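Long-range contacts in erythromycin C-12 hydroxylase (Saccharopolyspora erythraea, PDB 2JJN), which hydroxylates the macrolactone ring of erythromycin D at C-12, using heme, NADPH and oxygen, to give erythromycin C in antibiotic biosynthesis: residues G130-V138 against H398-Q409; T194-R205 against L226-T236. The protein carries 2 engineered substitutions. All coordinates share one frame; numbering follows the deposited sequence. Where two conformers were deposited one is given.

Contact 1 (G130-V138 against H398-Q409)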
loop_
_atom_site.group_PDB
_atom_site.type_symbol
_atom_site.label_atom_id
_atom_site.label_comp_id
_atom_site.label_asym_id
_atom_site.label_seq_id
_atom_site.Cartn_x
_atom_site.Cartn_y
_atom_site.Cartn_z
ATOM N N GLY A 130 11.541 13.232 21.192
ATOM C CA GLY A 130 11.826 12.646 22.516
ATOM C C GLY A 130 11.886 11.142 22.469
ATOM O O GLY A 130 12.046 10.550 21.392
ATOM N N GLU A 131 11.795 10.516 23.649
ATOM C CA GLU A 131 12.007 9.096 23.768
ATOM C C GLU A 131 10.718 8.276 23.907
ATOM O O GLU A 131 10.764 7.037 23.865
ATOM C CB GLU A 131 12.942 8.819 24.935
ATOM C CG GLU A 131 14.312 9.433 24.738
ATOM C CD GLU A 131 15.289 9.038 25.820
ATOM O OE1 GLU A 131 14.847 8.831 26.973
ATOM O OE2 GLU A 131 16.502 8.965 25.521
ATOM N N SER A 132 9.579 8.940 24.088
ATOM C CA SER A 132 8.275 8.273 24.122
ATOM C C SER A 132 7.347 9.034 23.203
ATOM O O SER A 132 7.086 10.224 23.416
ATOM C CB SER A 132 7.731 8.334 25.560
ATOM O OG SER A 132 6.378 7.938 25.611
ATOM N N PHE A 133 6.892 8.386 22.120
ATOM C CA PHE A 133 6.131 9.104 21.096
ATOM C C PHE A 133 5.419 8.093 20.215
ATOM O O PHE A 133 5.721 6.904 20.279
ATOM C CB PHE A 133 7.042 10.004 20.243
ATOM C CG PHE A 133 8.148 9.266 19.519
ATOM C CD1 PHE A 133 7.941 8.811 18.201
ATOM C CD2 PHE A 133 9.407 9.091 20.105
ATOM C CE1 PHE A 133 8.966 8.191 17.471
ATOM C CE2 PHE A 133 10.443 8.434 19.418
ATOM C CZ PHE A 133 10.220 7.944 18.098
ATOM N N ASP A 134 4.462 8.596 19.430
ATOM C CA ASP A 134 3.739 7.754 18.504
ATOM C C ASP A 134 4.526 7.752 17.196
ATOM O O ASP A 134 4.656 8.810 16.584
ATOM C CB ASP A 134 2.328 8.290 18.274
ATOM C CG ASP A 134 1.620 7.592 17.160
ATOM O OD1 ASP A 134 0.681 8.204 16.579
ATOM O OD2 ASP A 134 1.979 6.463 16.802
ATOM N N LEU A 135 5.068 6.602 16.778
ATOM C CA LEU A 135 5.794 6.564 15.522
ATOM C C LEU A 135 4.944 7.025 14.342
ATOM O O LEU A 135 5.450 7.609 13.397
ATOM C CB LEU A 135 6.279 5.124 15.257
ATOM C CG LEU A 135 7.131 4.940 14.004
ATOM C CD1 LEU A 135 8.425 5.628 14.233
ATOM C CD2 LEU A 135 7.304 3.476 13.697
ATOM N N VAL A 136 3.633 6.751 14.390
ATOM C CA VAL A 136 2.790 7.108 13.256
ATOM C C VAL A 136 2.602 8.645 13.186
ATOM O O VAL A 136 2.876 9.276 12.176
ATOM C CB VAL A 136 1.426 6.380 13.330
ATOM C CG1 VAL A 136 0.509 6.848 12.187
ATOM C CG2 VAL A 136 1.611 4.885 13.270
ATOM N N ASP A 137 2.092 9.272 14.258
ATOM C CA ASP A 137 1.922 10.695 14.239
ATOM C C ASP A 137 3.222 11.457 13.965
ATOM O O ASP A 137 3.201 12.506 13.301
ATOM C CB ASP A 137 1.325 11.216 15.563
ATOM C CG ASP A 137 -0.134 10.924 15.717
ATOM O OD1 ASP A 137 -0.790 10.417 14.784
ATOM O OD2 ASP A 137 -0.612 11.166 16.852
ATOM N N VAL A 138 4.348 10.932 14.488
ATOM C CA VAL A 138 5.610 11.689 14.434
ATOM C C VAL A 138 6.272 11.542 13.065
ATOM O O VAL A 138 6.797 12.517 12.509
ATOM C CB VAL A 138 6.601 11.261 15.526
ATOM C CG1 VAL A 138 8.018 11.835 15.276
ATOM C CG2 VAL A 138 6.092 11.752 16.884
ATOM N N HIS A 398 -1.980 3.646 15.175
ATOM C CA HIS A 398 -0.922 4.315 15.896
ATOM C C HIS A 398 0.083 3.309 16.342
ATOM O O HIS A 398 -0.213 2.110 16.372
ATOM C CB HIS A 398 -1.533 5.040 17.090
ATOM C CG HIS A 398 -2.413 6.159 16.650
ATOM N ND1 HIS A 398 -1.895 7.334 16.153
ATOM C CD2 HIS A 398 -3.758 6.236 16.497
ATOM C CE1 HIS A 398 -2.884 8.108 15.734
ATOM N NE2 HIS A 398 -4.029 7.479 15.959
ATOM N N LEU A 399 1.261 3.767 16.709
ATOM C CA LEU A 399 2.270 2.845 17.217
ATOM C C LEU A 399 3.117 3.601 18.255
ATOM O O LEU A 399 4.177 4.143 17.967
ATOM C CB LEU A 399 3.181 2.349 16.049
ATOM C CG LEU A 399 3.994 1.130 16.514
ATOM C CD1 LEU A 399 3.129 -0.152 16.559
ATOM C CD2 LEU A 399 5.243 0.889 15.610
ATOM N N PRO A 400 2.623 3.661 19.493
ATOM C CA PRO A 400 3.420 4.253 20.549
ATOM C C PRO A 400 4.683 3.454 20.696
ATOM O O PRO A 400 4.654 2.209 20.746
ATOM C CB PRO A 400 2.522 4.086 21.795
ATOM C CG PRO A 400 1.136 3.835 21.245
ATOM C CD PRO A 400 1.314 3.147 19.934
ATOM N N VAL A 401 5.801 4.158 20.723
ATOM C CA VAL A 401 7.083 3.473 20.909
ATOM C C VAL A 401 7.881 4.117 22.026
ATOM O O VAL A 401 7.644 5.263 22.440
ATOM C CB VAL A 401 7.928 3.519 19.593
ATOM C CG1 VAL A 401 7.240 2.668 18.501
ATOM C CG2 VAL A 401 8.087 5.004 19.125
ATOM N N LEU A 402 8.866 3.349 22.490
ATOM C CA LEU A 402 9.794 3.828 23.510
ATOM C C LEU A 402 11.199 3.610 22.990
ATOM O O LEU A 402 11.542 2.502 22.533
ATOM C CB LEU A 402 9.597 3.051 24.812
ATOM C CG LEU A 402 8.247 3.197 25.511
ATOM C CD1 LEU A 402 8.032 2.099 26.556
ATOM C CD2 LEU A 402 8.106 4.571 26.121
ATOM N N ALA A 403 12.006 4.672 23.055
ATOM C CA ALA A 403 13.437 4.597 22.801
ATOM C C ALA A 403 14.162 4.468 24.139
ATOM O O ALA A 403 14.145 5.421 24.956
ATOM C CB ALA A 403 13.894 5.883 22.104
ATOM N N GLY A 404 14.799 3.349 24.372
ATOM C CA GLY A 404 15.625 3.234 25.573
ATOM C C GLY A 404 16.927 4.031 25.513
ATOM O O GLY A 404 17.568 4.253 26.565
ATOM N N SER A 405 17.325 4.465 24.297
ATOM C CA SER A 405 18.540 5.244 24.120
ATOM C C SER A 405 18.266 6.305 23.063
ATOM O O SER A 405 17.562 6.063 22.066
ATOM C CB SER A 405 19.654 4.308 23.595
ATOM O OG SER A 405 19.872 3.231 24.526
ATOM N N SER A 406 18.859 7.481 23.291
ATOM C CA SER A 406 18.820 8.550 22.281
ATOM C C SER A 406 19.892 9.560 22.595
ATOM O O SER A 406 20.475 9.535 23.694
ATOM C CB SER A 406 17.496 9.275 22.286
ATOM O OG SER A 406 17.486 10.267 23.327
ATOM N N PRO A 407 20.182 10.438 21.633
ATOM C CA PRO A 407 21.195 11.473 21.883
ATOM C C PRO A 407 20.840 12.455 22.954
ATOM O O PRO A 407 21.739 13.244 23.294
ATOM C CB PRO A 407 21.363 12.211 20.527
ATOM C CG PRO A 407 20.866 11.146 19.503
ATOM C CD PRO A 407 19.718 10.459 20.233
ATOM N N ARG A 408 19.607 12.389 23.517
ATOM C CA ARG A 408 19.240 13.315 24.591
ATOM C C ARG A 408 19.780 12.882 25.951
ATOM O O ARG A 408 19.811 13.704 26.902
ATOM C CB ARG A 408 17.721 13.446 24.708
ATOM C CG ARG A 408 17.020 14.153 23.575
ATOM C CD ARG A 408 17.114 15.643 23.720
ATOM N NE ARG A 408 16.393 16.132 24.887
ATOM C CZ ARG A 408 16.938 16.541 26.034
ATOM N NH1 ARG A 408 18.290 16.580 26.261
ATOM N NH2 ARG A 408 16.113 16.935 26.991
ATOM N N GLN A 409 20.186 11.617 26.054
ATOM C CA GLN A 409 20.576 11.082 27.387
ATOM C C GLN A 409 21.908 11.646 27.807
ATOM O O GLN A 409 22.803 11.713 26.999
ATOM C CB GLN A 409 20.608 9.575 27.345
ATOM C CG GLN A 409 19.203 9.085 27.160
ATOM C CD GLN A 409 19.071 7.619 26.983
ATOM O OE1 GLN A 409 18.003 7.042 27.319
ATOM N NE2 GLN A 409 20.061 7.000 26.392
HETATM O O HOH W 1 14.305 6.144 27.490
HETATM O O HOH W 2 5.289 5.944 23.919
#

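Contact 2 (T194-R205 against L226-T236)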
loop_
_atom_site.group_PDB
_atom_site.type_symbol
_atom_site.label_atom_id
_atom_site.label_comp_id
_atom_site.label_asym_id
_atom_site.label_seq_id
_atom_site.Cartn_x
_atom_site.Cartn_y
_atom_site.Cartn_z
ATOM N N THR A 194 -9.521 15.304 -5.260
ATOM C CA THR A 194 -9.363 15.266 -6.714
ATOM C C THR A 194 -9.643 16.635 -7.336
ATOM O O THR A 194 -8.920 17.083 -8.246
ATOM C CB THR A 194 -10.214 14.138 -7.339
ATOM O OG1 THR A 194 -9.745 12.883 -6.822
ATOM C CG2 THR A 194 -10.094 14.144 -8.861
ATOM N N ALA A 195 -10.676 17.327 -6.863
ATOM C CA ALA A 195 -10.960 18.692 -7.385
ATOM C C ALA A 195 -9.802 19.647 -7.114
ATOM O O ALA A 195 -9.446 20.465 -7.948
ATOM C CB ALA A 195 -12.237 19.228 -6.758
ATOM N N TYR A 196 -9.245 19.584 -5.902
ATOM C CA TYR A 196 -8.075 20.393 -5.554
ATOM C C TYR A 196 -6.914 20.071 -6.508
ATOM O O TYR A 196 -6.283 20.982 -7.052
ATOM C CB TYR A 196 -7.652 20.085 -4.120
ATOM C CG TYR A 196 -6.379 20.743 -3.722
ATOM C CD1 TYR A 196 -6.344 22.094 -3.389
ATOM C CD2 TYR A 196 -5.195 20.008 -3.673
ATOM C CE1 TYR A 196 -5.130 22.707 -3.022
ATOM C CE2 TYR A 196 -3.989 20.601 -3.297
ATOM C CZ TYR A 196 -3.965 21.943 -2.977
ATOM O OH TYR A 196 -2.745 22.530 -2.613
ATOM N N LEU A 197 -6.676 18.792 -6.731
ATOM C CA LEU A 197 -5.554 18.410 -7.618
ATOM C C LEU A 197 -5.840 18.853 -9.051
ATOM O O LEU A 197 -4.899 19.251 -9.775
ATOM C CB LEU A 197 -5.227 16.913 -7.542
ATOM C CG LEU A 197 -4.673 16.486 -6.166
ATOM C CD1 LEU A 197 -4.507 14.965 -6.118
ATOM C CD2 LEU A 197 -3.343 17.168 -5.923
ATOM N N LYS A 198 -7.103 18.783 -9.468
ATOM C CA LYS A 198 -7.451 19.209 -10.840
ATOM C C LYS A 198 -7.119 20.684 -11.040
ATOM O O LYS A 198 -6.629 21.100 -12.118
ATOM C CB LYS A 198 -8.911 18.905 -11.146
ATOM C CG LYS A 198 -9.234 19.038 -12.628
ATOM C CD LYS A 198 -10.720 18.834 -12.872
ATOM C CE LYS A 198 -11.038 18.949 -14.335
ATOM N NZ LYS A 198 -12.501 19.080 -14.559
ATOM N N ALA A 199 -7.356 21.503 -10.004
ATOM C CA ALA A 199 -7.005 22.904 -10.098
ATOM C C ALA A 199 -5.498 23.113 -10.199
ATOM O O ALA A 199 -5.049 24.016 -10.921
ATOM C CB ALA A 199 -7.567 23.678 -8.900
ATOM N N ARG A 200 -4.733 22.295 -9.475
ATOM C CA ARG A 200 -3.271 22.339 -9.562
ATOM C C ARG A 200 -2.810 21.897 -10.941
ATOM O O ARG A 200 -1.881 22.494 -11.502
ATOM C CB ARG A 200 -2.598 21.524 -8.454
ATOM C CG ARG A 200 -3.147 21.844 -7.040
ATOM C CD ARG A 200 -2.661 23.202 -6.512
ATOM N NE ARG A 200 -3.417 24.365 -6.993
ATOM C CZ ARG A 200 -4.679 24.657 -6.676
ATOM N NH1 ARG A 200 -5.393 23.838 -5.905
ATOM N NH2 ARG A 200 -5.245 25.761 -7.151
ATOM N N CYS A 201 -3.434 20.866 -11.502
ATOM C CA CYS A 201 -3.097 20.460 -12.886
ATOM C C CYS A 201 -3.330 21.594 -13.897
ATOM O O CYS A 201 -2.491 21.875 -14.799
ATOM C CB CYS A 201 -3.935 19.266 -13.284
ATOM S SG CYS A 201 -3.466 17.730 -12.460
ATOM N N ALA A 202 -4.485 22.264 -13.779
ATOM C CA ALA A 202 -4.754 23.399 -14.661
ATOM C C ALA A 202 -3.672 24.480 -14.508
ATOM O O ALA A 202 -3.286 25.151 -15.489
ATOM C CB ALA A 202 -6.152 23.969 -14.407
ATOM N N GLU A 203 -3.225 24.698 -13.269
ATOM C CA GLU A 203 -2.220 25.717 -13.005
ATOM C C GLU A 203 -0.883 25.357 -13.667
ATOM O O GLU A 203 -0.203 26.250 -14.268
ATOM C CB GLU A 203 -2.103 25.888 -11.480
ATOM C CG GLU A 203 -3.233 26.730 -10.925
ATOM C CD GLU A 203 -3.144 26.856 -9.419
ATOM O OE1 GLU A 203 -2.278 26.209 -8.820
ATOM O OE2 GLU A 203 -3.940 27.624 -8.853
ATOM N N ARG A 204 -0.517 24.092 -13.582
ATOM C CA ARG A 204 0.762 23.677 -14.216
ATOM C C ARG A 204 0.625 23.656 -15.717
ATOM O O ARG A 204 1.613 23.917 -16.452
ATOM C CB ARG A 204 1.237 22.330 -13.686
ATOM C CG ARG A 204 1.559 22.388 -12.191
ATOM C CD ARG A 204 2.584 23.451 -11.851
ATOM N NE ARG A 204 2.926 23.328 -10.421
ATOM C CZ ARG A 204 3.776 24.096 -9.752
ATOM N NH1 ARG A 204 4.430 25.069 -10.364
ATOM N NH2 ARG A 204 3.994 23.864 -8.454
ATOM N N ARG A 205 -0.573 23.354 -16.229
ATOM C CA ARG A 205 -0.772 23.454 -17.707
ATOM C C ARG A 205 -0.564 24.917 -18.143
ATOM O O ARG A 205 -0.031 25.208 -19.242
ATOM C CB ARG A 205 -2.186 22.946 -18.051
ATOM C CG ARG A 205 -2.380 22.658 -19.577
ATOM C CD ARG A 205 -3.827 22.153 -19.883
ATOM N NE ARG A 205 -4.074 20.877 -19.216
ATOM C CZ ARG A 205 -3.707 19.699 -19.726
ATOM N NH1 ARG A 205 -3.202 19.631 -20.985
ATOM N NH2 ARG A 205 -3.939 18.602 -18.993
ATOM N N LEU A 226 -2.819 13.337 -21.145
ATOM C CA LEU A 226 -3.843 13.368 -20.092
ATOM C C LEU A 226 -4.573 14.671 -20.112
ATOM O O LEU A 226 -3.939 15.724 -20.236
ATOM C CB LEU A 226 -3.204 13.184 -18.704
ATOM C CG LEU A 226 -2.288 11.939 -18.562
ATOM C CD1 LEU A 226 -1.611 11.896 -17.186
ATOM C CD2 LEU A 226 -3.066 10.652 -18.811
ATOM N N ASP A 227 -5.891 14.620 -19.939
ATOM C CA ASP A 227 -6.583 15.867 -19.582
ATOM C C ASP A 227 -6.464 16.148 -18.084
ATOM O O ASP A 227 -5.841 15.381 -17.358
ATOM C CB ASP A 227 -8.028 15.874 -20.087
ATOM C CG ASP A 227 -8.906 14.816 -19.434
ATOM O OD1 ASP A 227 -8.615 14.360 -18.303
ATOM O OD2 ASP A 227 -9.923 14.483 -20.058
ATOM N N ASP A 228 -6.982 17.282 -17.614
ATOM C CA ASP A 228 -6.730 17.620 -16.215
ATOM C C ASP A 228 -7.440 16.620 -15.283
ATOM O O ASP A 228 -6.933 16.297 -14.231
ATOM C CB ASP A 228 -7.237 19.030 -15.895
ATOM C CG ASP A 228 -6.369 20.133 -16.448
ATOM O OD1 ASP A 228 -6.887 21.272 -16.380
ATOM O OD2 ASP A 228 -5.216 19.877 -16.893
ATOM N N GLU A 229 -8.631 16.188 -15.697
ATOM C CA GLU A 229 -9.371 15.157 -14.936
ATOM C C GLU A 229 -8.507 13.906 -14.746
ATOM O O GLU A 229 -8.329 13.412 -13.628
ATOM C CB GLU A 229 -10.641 14.798 -15.688
ATOM C CG GLU A 229 -11.425 13.720 -14.937
ATOM C CD GLU A 229 -12.774 13.398 -15.562
ATOM O OE1 GLU A 229 -13.011 13.699 -16.763
ATOM O OE2 GLU A 229 -13.597 12.802 -14.799
ATOM N N GLU A 230 -7.975 13.374 -15.842
ATOM C CA GLU A 230 -7.134 12.161 -15.755
ATOM C C GLU A 230 -5.888 12.403 -14.930
ATOM O O GLU A 230 -5.499 11.567 -14.103
ATOM C CB GLU A 230 -6.697 11.733 -17.164
ATOM C CG GLU A 230 -7.860 11.207 -18.000
ATOM C CD GLU A 230 -7.477 10.926 -19.423
ATOM O OE1 GLU A 230 -7.800 9.809 -19.914
ATOM O OE2 GLU A 230 -6.892 11.827 -20.076
ATOM N N ALA A 231 -5.203 13.527 -15.155
ATOM C CA ALA A 231 -3.995 13.814 -14.380
ATOM C C ALA A 231 -4.311 13.951 -12.890
ATOM O O ALA A 231 -3.540 13.536 -12.046
ATOM C CB ALA A 231 -3.298 15.091 -14.923
ATOM N N ALA A 232 -5.439 14.595 -12.598
ATOM C CA ALA A 232 -5.852 14.795 -11.199
ATOM C C ALA A 232 -6.214 13.478 -10.534
ATOM O O ALA A 232 -5.830 13.230 -9.358
ATOM C CB ALA A 232 -7.045 15.755 -11.148
ATOM N N ASN A 233 -6.938 12.639 -11.257
ATOM C CA ASN A 233 -7.284 11.319 -10.703
ATOM C C ASN A 233 -6.061 10.457 -10.522
ATOM O O ASN A 233 -5.882 9.794 -9.475
ATOM C CB ASN A 233 -8.302 10.641 -11.572
ATOM C CG ASN A 233 -9.734 11.189 -11.339
ATOM O OD1 ASN A 233 -10.137 11.386 -10.189
ATOM N ND2 ASN A 233 -10.493 11.366 -12.394
ATOM N N PHE A 234 -5.193 10.454 -11.512
ATOM C CA PHE A 234 -3.941 9.712 -11.341
ATOM C C PHE A 234 -3.123 10.256 -10.170
ATOM O O PHE A 234 -2.592 9.485 -9.340
ATOM C CB PHE A 234 -3.118 9.696 -12.608
ATOM C CG PHE A 234 -1.773 9.042 -12.389
ATOM C CD1 PHE A 234 -1.693 7.661 -12.266
ATOM C CD2 PHE A 234 -0.614 9.806 -12.192
ATOM C CE1 PHE A 234 -0.503 7.048 -12.016
ATOM C CE2 PHE A 234 0.599 9.203 -11.941
ATOM C CZ PHE A 234 0.657 7.766 -11.825
ATOM N N SER A 235 -3.029 11.588 -10.054
ATOM C CA SER A 235 -2.303 12.184 -8.941
ATOM C C SER A 235 -2.932 11.841 -7.598
ATOM O O SER A 235 -2.213 11.694 -6.639
ATOM C CB SER A 235 -2.188 13.708 -9.064
ATOM O OG SER A 235 -1.429 14.062 -10.241
ATOM N N THR A 236 -4.264 11.720 -7.564
ATOM C CA THR A 236 -5.010 11.314 -6.350
ATOM C C THR A 236 -4.569 9.895 -5.930
ATOM O O THR A 236 -4.243 9.659 -4.756
ATOM C CB THR A 236 -6.543 11.295 -6.576
ATOM O OG1 THR A 236 -7.015 12.583 -6.953
ATOM C CG2 THR A 236 -7.333 10.772 -5.319
HETATM O O HOH W 3 -11.648 10.905 -7.750
HETATM O O HOH W 4 -1.936 17.098 -21.334
#

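Contact 1 (G130-V138 against H398-Q409)
Val401 lays its CG2 methyl over one face of the Phe133 ring, 3.8 Å from the centroid and offset toward the rim, a CH-pi contact. The His398 ring is met at its edge, with OD1 of Asp134 and OD1 of Asp137 both in its plane. His398 ND1 gives its hydrogen to Asp134 OD1 at 2.8 Å, approaching from above the carboxylate plane, which is turned 62° from the imidazole ring. Aspartate suits this corner because it also caps the helix beginning at Leu135. On Asp134 OD1 the second donor is Asp137 N, from the opposite face. Asp134 OD2 takes Val136 N and Leu399 N, again from opposite faces. Four N-H groups thus hold the carboxylate, probably keeping it ionised. Leu135 and Leu399 lie side by side, Leu135 CD2 3.8 Å from Leu399 CD2, and both pack on Val254 of helix 228-259. At the far end, in the conformer given, Glu131, extended beyond CG, accepts from Ser406 OG at OE2 (2.7 Å), while a water joins its OE1 to Ala403 O. Phe133 and Val401 form the antiparallel hydrogen-bonded pair of strands 132-134 and 400-402, which with 378-379 make the small three-stranded sheet of the P450 fold.

Contact 2 (T194-R205 against L226-T236)
Lys198 and Ala232 mark the closest backbone approach, CA to CA 4.7 Å, where helix 194-205 passes helix 228-236 at 124° with the axes 8.1 Å apart. So short a spacing calls for small residues: the Ala232 methyl is a knob among Thr194, Leu197, Lys198 and Cys201, and its CB presses tightly on Lys198 CA at 3.5 Å. Cys201 points SG over the neighbouring alanine, 3.6 Å from Ala231 CB, while Leu197 reaches with CD1 alongside Ser235 and Thr236. Lys198 runs extended across Asp228, its aliphatic CG and CE covering the aspartate CB.

These helices belong to the P450 fold, where the first turns of helix 228-259, the long I-helix that runs past the heme, are crossed by helix 180-206, the G-helix. Phe234, facing away from the crossing, touches the heme.

Asp228 is the second knob. With CG beside its backbone N, the carboxylate drops between Ala202 and Arg205. Arg205 grips Asp228 side-on in a salt bridge, NE and NH2 of Arg205 each 2.8 Å from Asp228 OD2 and on one face of the carboxylate, whose plane is turned 44° from the guanidinium. A bend of the Arg205 chain at chi3 (-63°) brings the guanidinium to the start of helix 228-236, where NH2 of Arg205 also donates to Leu226 O at 3.1 Å. There Asp227 and Glu230 form a capping box, and Glu230 also forms a salt bridge with Arg224.

At the opposite end of the contact, Thr194 OG1 lies 2.7 Å from Thr236 OG1 in the conformers given, close enough for a hydrogen bond, though its proton has another acceptor within reach; the Thr236 hydroxyl donates to Ala232 O. A water links Thr194 OG1 to Asn233 OD1, while the amide nitrogen of Asn233 is bound to Pro84 O.

From the N terminus, the chain first reaches residues 130-138, whose partners in contact 1 come only at 398-409, so that contact closes a loop of about 260 residues and ties the strand after helix 115-127 to the C-terminal part of the chain. Within this loop lies the whole of contact 2, which closes a short one: the chain leaves helix 180-206, makes helix 212-218, and returns at 226-236. Contacts 1 and 2 do not touch; the centres of contact 1 and contact 2 are about 38 Å apart and their nearest atoms about 18 Å. Helix 228-259 nevertheless joins them, since its first turns take part in contact 2 and Thr247 and Val254, farther along, pack against contact 1.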